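D-xylonate dehydratase (PDB 5OYN) catalyses the dehydration of D-xylonate to 2-dehydro-3-deoxy-D-arabinonate in D-xylose degradation, and also dehydrates D-gluconate, using a [2Fe-2S] cluster and magnesium. Local coordinates at residues T150-A155 and D261-D266; L265-K270 and D354-T359; I456-G461 and P491-G496. One frame throughout, in Å; residues are numbered along the deposited sequence.

Contact 1 (T150-A155 and D261-D266); sequences TVNIPA and DVKPLD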
loop_
_atom_site.group_PDB
_atom_site.type_symbol
_atom_site.label_atom_id
_atom_site.label_comp_id
_atom_site.label_asym_id
_atom_site.label_seq_id
_atom_site.Cartn_x
_atom_site.Cartn_y
_atom_site.Cartn_z
ATOM N N THR A 150 10.777 30.308 -0.118
ATOM C CA THR A 150 10.053 31.273 0.706
ATOM C C THR A 150 10.170 30.922 2.178
ATOM O O THR A 150 10.434 31.786 3.021
ATOM C CB THR A 150 8.580 31.332 0.302
ATOM O OG1 THR A 150 8.454 31.867 -1.022
ATOM C CG2 THR A 150 7.805 32.210 1.260
ATOM N N VAL A 151 9.989 29.647 2.509
ATOM C CA VAL A 151 10.126 29.238 3.898
ATOM C C VAL A 151 11.592 29.068 4.255
ATOM O O VAL A 151 12.024 29.439 5.355
ATOM C CB VAL A 151 9.308 27.964 4.148
ATOM C CG1 VAL A 151 9.622 27.371 5.521
ATOM C CG2 VAL A 151 7.830 28.288 4.016
ATOM N N ASN A 152 12.382 28.534 3.328
ATOM C CA ASN A 152 13.831 28.415 3.483
ATOM C C ASN A 152 14.188 27.503 4.654
ATOM O O ASN A 152 14.810 27.916 5.633
ATOM C CB ASN A 152 14.495 29.791 3.637
ATOM C CG ASN A 152 15.981 29.759 3.323
ATOM O OD1 ASN A 152 16.417 29.070 2.401
ATOM N ND2 ASN A 152 16.766 30.513 4.083
ATOM N N ILE A 153 13.769 26.246 4.537
ATOM C CA ILE A 153 14.325 25.167 5.355
ATOM C C ILE A 153 15.075 24.253 4.394
ATOM O O ILE A 153 14.769 24.265 3.192
ATOM C CB ILE A 153 13.235 24.412 6.133
ATOM C CG1 ILE A 153 12.080 24.019 5.215
ATOM C CG2 ILE A 153 12.711 25.241 7.280
ATOM C CD1 ILE A 153 11.253 22.849 5.763
ATOM N N PRO A 154 16.057 23.472 4.847
ATOM C CA PRO A 154 16.823 22.641 3.903
ATOM C C PRO A 154 15.907 21.745 3.075
ATOM O O PRO A 154 15.018 21.073 3.603
ATOM C CB PRO A 154 17.752 21.829 4.811
ATOM C CG PRO A 154 17.786 22.566 6.111
ATOM C CD PRO A 154 16.491 23.284 6.241
ATOM N N ALA A 155 16.117 21.772 1.758
ATOM C CA ALA A 155 15.245 21.132 0.785
ATOM C C ALA A 155 16.080 20.341 -0.208
ATOM O O ALA A 155 17.287 20.543 -0.332
ATOM C CB ALA A 155 14.401 22.159 0.034
ATOM N N ASP A 261 22.507 22.366 7.851
ATOM C CA ASP A 261 21.732 23.600 7.753
ATOM C C ASP A 261 21.874 24.265 6.375
ATOM O O ASP A 261 21.899 25.492 6.267
ATOM C CB ASP A 261 22.123 24.563 8.876
ATOM C CG ASP A 261 20.999 25.496 9.269
ATOM O OD1 ASP A 261 19.819 25.145 9.048
ATOM O OD2 ASP A 261 21.303 26.590 9.796
ATOM N N VAL A 262 21.933 23.461 5.311
ATOM C CA VAL A 262 22.046 23.974 3.941
ATOM C C VAL A 262 20.647 24.285 3.410
ATOM O O VAL A 262 19.941 23.394 2.932
ATOM C CB VAL A 262 22.768 22.987 3.025
ATOM C CG1 VAL A 262 22.873 23.557 1.623
ATOM C CG2 VAL A 262 24.123 22.623 3.582
ATOM N N LYS A 263 20.260 25.561 3.449
ATOM C CA LYS A 263 18.970 26.073 3.001
ATOM C C LYS A 263 18.968 26.390 1.503
ATOM O O LYS A 263 20.028 26.505 0.873
ATOM C CB LYS A 263 18.611 27.334 3.787
ATOM C CG LYS A 263 18.347 27.104 5.269
ATOM C CD LYS A 263 18.149 28.436 5.987
ATOM C CE LYS A 263 18.004 28.247 7.476
ATOM N NZ LYS A 263 18.798 27.057 7.892
ATOM N N PRO A 264 17.779 26.513 0.897
ATOM C CA PRO A 264 17.718 26.960 -0.508
ATOM C C PRO A 264 18.429 28.281 -0.766
ATOM O O PRO A 264 19.173 28.401 -1.751
ATOM C CB PRO A 264 16.206 27.069 -0.774
ATOM C CG PRO A 264 15.567 26.171 0.196
ATOM C CD PRO A 264 16.471 26.053 1.391
ATOM N N LEU A 265 18.211 29.289 0.087
ATOM C CA LEU A 265 18.825 30.598 -0.126
ATOM C C LEU A 265 20.353 30.534 -0.135
ATOM O O LEU A 265 20.995 31.490 -0.578
ATOM C CB LEU A 265 18.334 31.590 0.939
ATOM C CG LEU A 265 16.918 32.141 0.711
ATOM C CD1 LEU A 265 16.435 33.002 1.857
ATOM C CD2 LEU A 265 16.807 32.911 -0.606
ATOM N N ASP A 266 20.948 29.434 0.333
ATOM C CA ASP A 266 22.386 29.246 0.192
ATOM C C ASP A 266 22.754 28.699 -1.178
ATOM O O ASP A 266 23.886 28.896 -1.637
ATOM C CB ASP A 266 22.909 28.296 1.272
ATOM C CG ASP A 266 22.524 28.728 2.673
ATOM O OD1 ASP A 266 22.153 29.912 2.855
ATOM O OD2 ASP A 266 22.593 27.881 3.593
#
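The two backbones cross steeply, the run from Asn152 to Ala155 lying at 113° to that from Asp261 to Leu265, and they come closest where the CA atoms of Pro154 and Lys263 stand 4.1 Å apart. Asn152, with positive phi just after helix 141-151, carries the polar part of the contact. Its CG is anti to the backbone N (chi1 -160°), which swings the amide across Lys263, Pro264 and Leu265, at the start of helix 264-267. Asn152 OD1 accepts the backbone N-H of Leu265 at 2.9 Å; the bond is nearly straight at hydrogen (174°), but the donor sits above the carbonyl plane. ND2 is bonded to Asp590, so both ends of the amide are held and its rotation fixed. The Lys263 and Leu265 side chains each cross that of Asn152 at about a right angle, Lys263 CB and CD lying against the amide and Leu265 CD1 meeting Asn152 ND2 at 3.4 Å. Beyond, the Lys263 chain bends at chi4 and its NZ forms a salt bridge with Asp261 OD1 at 2.5 Å. Two prolines also take part: Pro154 CB lies against a carbonyl, 3.3 Å from Val262 O, while Ala155 CB makes an apolar contact with Pro264 CG at 4.2 Å. This is loop packing, joining the turn between helix 141-151 and strand 155-159 of the parallel sheet to the link between helices 241-259 and 264-267.

Contact 2 (L265-K270 and D354-T359); sequences LDILTK and DVLTVT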
loop_
_atom_site.group_PDB
_atom_site.type_symbol
_atom_site.label_atom_id
_atom_site.label_comp_id
_atom_site.label_asym_id
_atom_site.label_seq_id
_atom_site.Cartn_x
_atom_site.Cartn_y
_atom_site.Cartn_z
ATOM N N LEU A 265 18.211 29.289 0.087
ATOM C CA LEU A 265 18.825 30.598 -0.126
ATOM C C LEU A 265 20.353 30.534 -0.135
ATOM O O LEU A 265 20.995 31.490 -0.578
ATOM C CB LEU A 265 18.334 31.590 0.939
ATOM C CG LEU A 265 16.918 32.141 0.711
ATOM C CD1 LEU A 265 16.435 33.002 1.857
ATOM C CD2 LEU A 265 16.807 32.911 -0.606
ATOM N N ASP A 266 20.948 29.434 0.333
ATOM C CA ASP A 266 22.386 29.246 0.192
ATOM C C ASP A 266 22.754 28.699 -1.178
ATOM O O ASP A 266 23.886 28.896 -1.637
ATOM C CB ASP A 266 22.909 28.296 1.272
ATOM C CG ASP A 266 22.524 28.728 2.673
ATOM O OD1 ASP A 266 22.153 29.912 2.855
ATOM O OD2 ASP A 266 22.593 27.881 3.593
ATOM N N ILE A 267 21.826 28.004 -1.832
ATOM C CA ILE A 267 22.119 27.350 -3.103
ATOM C C ILE A 267 21.741 28.232 -4.284
ATOM O O ILE A 267 22.491 28.331 -5.259
ATOM C CB ILE A 267 21.390 25.994 -3.164
ATOM C CG1 ILE A 267 21.726 25.153 -1.930
ATOM C CG2 ILE A 267 21.753 25.257 -4.447
ATOM C CD1 ILE A 267 22.959 24.276 -2.106
ATOM N N LEU A 268 20.586 28.889 -4.189
ATOM C CA LEU A 268 19.981 29.594 -5.317
ATOM C C LEU A 268 20.506 31.026 -5.367
ATOM O O LEU A 268 19.816 32.009 -5.071
ATOM C CB LEU A 268 18.462 29.541 -5.212
ATOM C CG LEU A 268 17.967 28.099 -5.075
ATOM C CD1 LEU A 268 16.538 28.051 -4.622
ATOM C CD2 LEU A 268 18.134 27.366 -6.402
ATOM N N THR A 269 21.779 31.111 -5.735
ATOM C CA THR A 269 22.415 32.361 -6.097
ATOM C C THR A 269 22.131 32.675 -7.559
ATOM O O THR A 269 21.664 31.827 -8.327
ATOM C CB THR A 269 23.920 32.281 -5.883
ATOM O OG1 THR A 269 24.480 31.329 -6.803
ATOM C CG2 THR A 269 24.240 31.867 -4.473
ATOM N N LYS A 270 22.437 33.911 -7.953
ATOM C CA LYS A 270 22.300 34.272 -9.357
ATOM C C LYS A 270 23.182 33.395 -10.233
ATOM O O LYS A 270 22.798 33.068 -11.360
ATOM C CB LYS A 270 22.633 35.751 -9.550
ATOM C CG LYS A 270 22.858 36.174 -10.985
ATOM C CD LYS A 270 21.600 36.757 -11.614
ATOM C CE LYS A 270 21.898 37.366 -12.996
ATOM N NZ LYS A 270 20.904 38.427 -13.392
ATOM N N ASP A 354 31.957 26.626 -9.436
ATOM C CA ASP A 354 32.285 26.688 -8.017
ATOM C C ASP A 354 31.079 26.940 -7.129
ATOM O O ASP A 354 31.253 27.297 -5.961
ATOM C CB ASP A 354 33.340 27.762 -7.754
ATOM C CG ASP A 354 34.744 27.198 -7.734
ATOM O OD1 ASP A 354 34.884 25.952 -7.697
ATOM O OD2 ASP A 354 35.703 28.005 -7.756
ATOM N N VAL A 355 29.875 26.755 -7.637
ATOM C CA VAL A 355 28.679 26.930 -6.815
ATOM C C VAL A 355 28.492 25.717 -5.907
ATOM O O VAL A 355 28.912 24.598 -6.224
ATOM C CB VAL A 355 27.448 27.159 -7.713
ATOM C CG1 VAL A 355 27.440 28.590 -8.240
ATOM C CG2 VAL A 355 27.441 26.181 -8.869
ATOM N N LEU A 356 27.858 25.931 -4.761
ATOM C CA LEU A 356 27.554 24.828 -3.860
ATOM C C LEU A 356 26.257 24.130 -4.290
ATOM O O LEU A 356 25.316 24.777 -4.765
ATOM C CB LEU A 356 27.455 25.347 -2.420
ATOM C CG LEU A 356 26.790 24.448 -1.359
ATOM C CD1 LEU A 356 27.673 23.239 -0.949
ATOM C CD2 LEU A 356 26.351 25.259 -0.130
ATOM N N THR A 357 26.225 22.794 -4.154
ATOM C CA THR A 357 25.078 21.961 -4.518
ATOM C C THR A 357 24.652 21.102 -3.330
ATOM O O THR A 357 25.420 20.899 -2.384
ATOM C CB THR A 357 25.394 21.051 -5.730
ATOM O OG1 THR A 357 26.148 19.903 -5.312
ATOM C CG2 THR A 357 26.190 21.811 -6.794
ATOM N N VAL A 358 23.426 20.570 -3.376
ATOM C CA VAL A 358 22.961 19.724 -2.276
ATOM C C VAL A 358 23.789 18.460 -2.118
ATOM O O VAL A 358 23.659 17.780 -1.106
ATOM C CB VAL A 358 21.478 19.325 -2.416
ATOM C CG1 VAL A 358 20.573 20.533 -2.247
ATOM C CG2 VAL A 358 21.236 18.607 -3.741
ATOM N N THR A 359 24.646 18.123 -3.083
ATOM C CA THR A 359 25.568 17.020 -2.847
ATOM C C THR A 359 26.625 17.354 -1.806
ATOM O O THR A 359 27.316 16.442 -1.341
ATOM C CB THR A 359 26.276 16.614 -4.139
ATOM O OG1 THR A 359 27.234 17.621 -4.480
ATOM C CG2 THR A 359 25.291 16.474 -5.278
#
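Apolar packing carries most of this contact, and one methyl group does most of the touching. Ile267 has CG1 anti to its carbonyl carbon (chi1 -53°), and a chi2 of -89° then turns CD1 to the 354-359 backbone. Ile267 CD1 lies 3.9 Å from Leu356 CG and 4.4 Å from Val358 CG1, so it is flanked by two side chains of the loop. Leu356 CG is anti to its own backbone N (chi1 164°), and its branch reaches the isoleucine although the residue itself is exposed. The second kind of contact is methyl against backbone: CD1 and CG2 of Ile267 each stand 3.6 Å from Leu356 O, and CD1 also lies over the Thr357 carbonyl carbon. The nearest CA pair, Ile267 and Leu356, is 6.0 Å apart, so the chains meet through side chains reaching to backbone and not as paired strands. In the fold, this lays the loop between helices 337-347 and 363-367 against the short link that runs from helix 264-267, through an inverse gamma turn centred on Leu268, into helix 270-282.

Polar bonds stay on each side of the contact. Thr269 is the N-cap of helix 270-282, its OG1 accepting from Ala272 N. In the other segment, Thr357 OG1 accepts from Thr359 N at 3.2 Å, an ST turn, and is further bonded to Asn366 ND2.

Contact 3 (I456-G461 and P491-G496); sequences ILVIRG and PTLGDG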
loop_
_atom_site.group_PDB
_atom_site.type_symbol
_atom_site.label_atom_id
_atom_site.label_comp_id
_atom_site.label_asym_id
_atom_site.label_seq_id
_atom_site.Cartn_x
_atom_site.Cartn_y
_atom_site.Cartn_z
ATOM N N ILE A 456 1.658 35.145 -40.861
ATOM C CA ILE A 456 2.119 34.788 -39.523
ATOM C C ILE A 456 0.894 34.673 -38.618
ATOM O O ILE A 456 0.123 35.631 -38.479
ATOM C CB ILE A 456 3.140 35.801 -38.964
ATOM C CG1 ILE A 456 3.410 35.531 -37.484
ATOM C CG2 ILE A 456 2.678 37.247 -39.182
ATOM C CD1 ILE A 456 4.648 36.205 -36.969
ATOM N N LEU A 457 0.706 33.500 -38.014
ATOM C CA LEU A 457 -0.479 33.256 -37.205
ATOM C C LEU A 457 -0.284 33.810 -35.800
ATOM O O LEU A 457 0.726 33.542 -35.140
ATOM C CB LEU A 457 -0.802 31.766 -37.173
ATOM C CG LEU A 457 -0.839 31.142 -38.578
ATOM C CD1 LEU A 457 -0.827 29.620 -38.504
ATOM C CD2 LEU A 457 -2.038 31.640 -39.390
ATOM N N VAL A 458 -1.243 34.611 -35.361
ATOM C CA VAL A 458 -1.133 35.367 -34.126
ATOM C C VAL A 458 -2.339 35.030 -33.270
ATOM O O VAL A 458 -3.468 34.963 -33.773
ATOM C CB VAL A 458 -1.050 36.892 -34.388
ATOM C CG1 VAL A 458 -1.091 37.676 -33.082
ATOM C CG2 VAL A 458 0.210 37.239 -35.154
ATOM N N ILE A 459 -2.101 34.807 -31.981
ATOM C CA ILE A 459 -3.156 34.500 -31.030
ATOM C C ILE A 459 -2.980 35.416 -29.830
ATOM O O ILE A 459 -1.851 35.673 -29.400
ATOM C CB ILE A 459 -3.130 33.008 -30.620
ATOM C CG1 ILE A 459 -4.273 32.686 -29.654
ATOM C CG2 ILE A 459 -1.780 32.628 -30.026
ATOM C CD1 ILE A 459 -4.726 31.246 -29.722
ATOM N N ARG A 460 -4.094 35.930 -29.307
ATOM C CA ARG A 460 -4.059 36.871 -28.195
ATOM C C ARG A 460 -5.167 36.539 -27.205
ATOM O O ARG A 460 -6.148 35.868 -27.539
ATOM C CB ARG A 460 -4.201 38.329 -28.667
ATOM C CG ARG A 460 -5.496 38.614 -29.422
ATOM C CD ARG A 460 -6.024 40.029 -29.183
ATOM N NE ARG A 460 -7.025 40.372 -30.195
ATOM C CZ ARG A 460 -6.807 41.182 -31.229
ATOM N NH1 ARG A 460 -5.623 41.755 -31.385
ATOM N NH2 ARG A 460 -7.776 41.419 -32.106
ATOM N N GLY A 461 -5.004 37.044 -25.984
ATOM C CA GLY A 461 -5.900 36.736 -24.893
ATOM C C GLY A 461 -5.557 35.477 -24.130
ATOM O O GLY A 461 -6.377 35.015 -23.319
ATOM N N PRO A 491 5.106 30.925 -39.462
ATOM C CA PRO A 491 5.552 31.611 -38.250
ATOM C C PRO A 491 4.384 31.846 -37.306
ATOM O O PRO A 491 3.232 31.990 -37.725
ATOM C CB PRO A 491 6.144 32.927 -38.769
ATOM C CG PRO A 491 5.810 32.984 -40.220
ATOM C CD PRO A 491 5.612 31.585 -40.675
ATOM N N THR A 492 4.694 31.848 -36.014
ATOM C CA THR A 492 3.677 31.832 -34.976
ATOM C C THR A 492 4.079 32.813 -33.894
ATOM O O THR A 492 5.269 32.974 -33.596
ATOM C CB THR A 492 3.489 30.423 -34.378
ATOM O OG1 THR A 492 4.758 29.756 -34.293
ATOM C CG2 THR A 492 2.541 29.588 -35.235
ATOM N N LEU A 493 3.078 33.484 -33.323
ATOM C CA LEU A 493 3.326 34.469 -32.283
ATOM C C LEU A 493 2.064 34.632 -31.450
ATOM O O LEU A 493 0.956 34.588 -31.991
ATOM C CB LEU A 493 3.754 35.809 -32.896
ATOM C CG LEU A 493 3.737 37.036 -31.984
ATOM C CD1 LEU A 493 4.938 37.875 -32.293
ATOM C CD2 LEU A 493 2.470 37.846 -32.200
ATOM N N GLY A 494 2.237 34.819 -30.142
ATOM C CA GLY A 494 1.096 35.027 -29.264
ATOM C C GLY A 494 1.541 35.411 -27.869
ATOM O O GLY A 494 2.725 35.322 -27.525
ATOM N N ASP A 495 0.566 35.848 -27.065
ATOM C CA ASP A 495 0.817 36.231 -25.678
ATOM C C ASP A 495 0.584 35.079 -24.702
ATOM O O ASP A 495 0.635 35.291 -23.481
ATOM C CB ASP A 495 -0.040 37.450 -25.282
ATOM C CG ASP A 495 -1.544 37.171 -25.328
ATOM O OD1 ASP A 495 -1.948 36.143 -25.917
ATOM O OD2 ASP A 495 -2.328 37.983 -24.774
ATOM N N GLY A 496 0.326 33.877 -25.215
ATOM C CA GLY A 496 0.291 32.672 -24.425
ATOM C C GLY A 496 1.565 31.862 -24.566
ATOM O O GLY A 496 2.627 32.377 -24.938
#
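Asp495 holds CG in the crowded position between its backbone N and carbonyl carbon (chi1 63°), which brings its carboxylate back across to the end of strand 455-460; Val458 CG1 and Leu493 CG are each anti to their own backbone N (chi1 174° and 166°), and on these bridged residues the side chains lie side by side, pointing the same way. The pairing is parallel, with bridges Leu457-Thr492, Val458-Leu493 and Ile459-Gly494, and belongs to a beta-alpha-beta unit in which helix 480-484 comes between the two strands in the chain; strand 492-494 is outermost in the mixed sheet of this chain. The evidence is a ladder of backbone bonds: Leu457 N gives to Pro491 O at 3.0 Å, Leu493 N to Leu457 O at 3.0 Å nearly along the C=O axis, and Ile459 N to Leu493 O at 3.1 Å. A weak fourth, Asp495 N to Ile459 O, follows.

On the face of Val458 and Leu493, Val458 CG1 meets Leu493 CD2 at 3.7 Å. On the other face, Ile459 CG2 rests 3.8 Å from Gly494 CA, where a CB on residue 494 would collide with it. At the start of the pair, Ile456 CG1 lies obliquely on Pro491 CB at 4.0 Å.

Past the ladder the Asp495 carboxylate takes over: Asp495 OD2 takes the N-H of Gly461 at 3.1 Å with its syn lone pair. An alanine here would remove both carboxylate oxygens and would probably loosen the hold on the backbone N-H groups of Gly461, Ala462 and Ser514. Of the last two, Ala462 N gives to Asp495 OD1 and Ser514 N to Asp495 OD2.

How the contacts relate
Contacts 1 and 2 are neighbours, their centres about 10 Å apart, and they share Leu265 and Asp266 on helix 264-267. They also touch directly: Val262 CG1 of contact 1 lies 3.8 Å from Ile267 CD1 of contact 2, and Ala155 O lies 3.8 Å from Val358 CG1, so the two form one continuous packed region in the N-terminal part of the dehydratase. Contact 3 belongs to the C-terminal part, on the opposite side of the chain's centre, with its centre about 39 Å from that of contact 1 and about 37 Å from that of contact 2. It alone approaches the metal site: the Ile459 side chain is about 10 Å from that of the magnesium ligand Glu472.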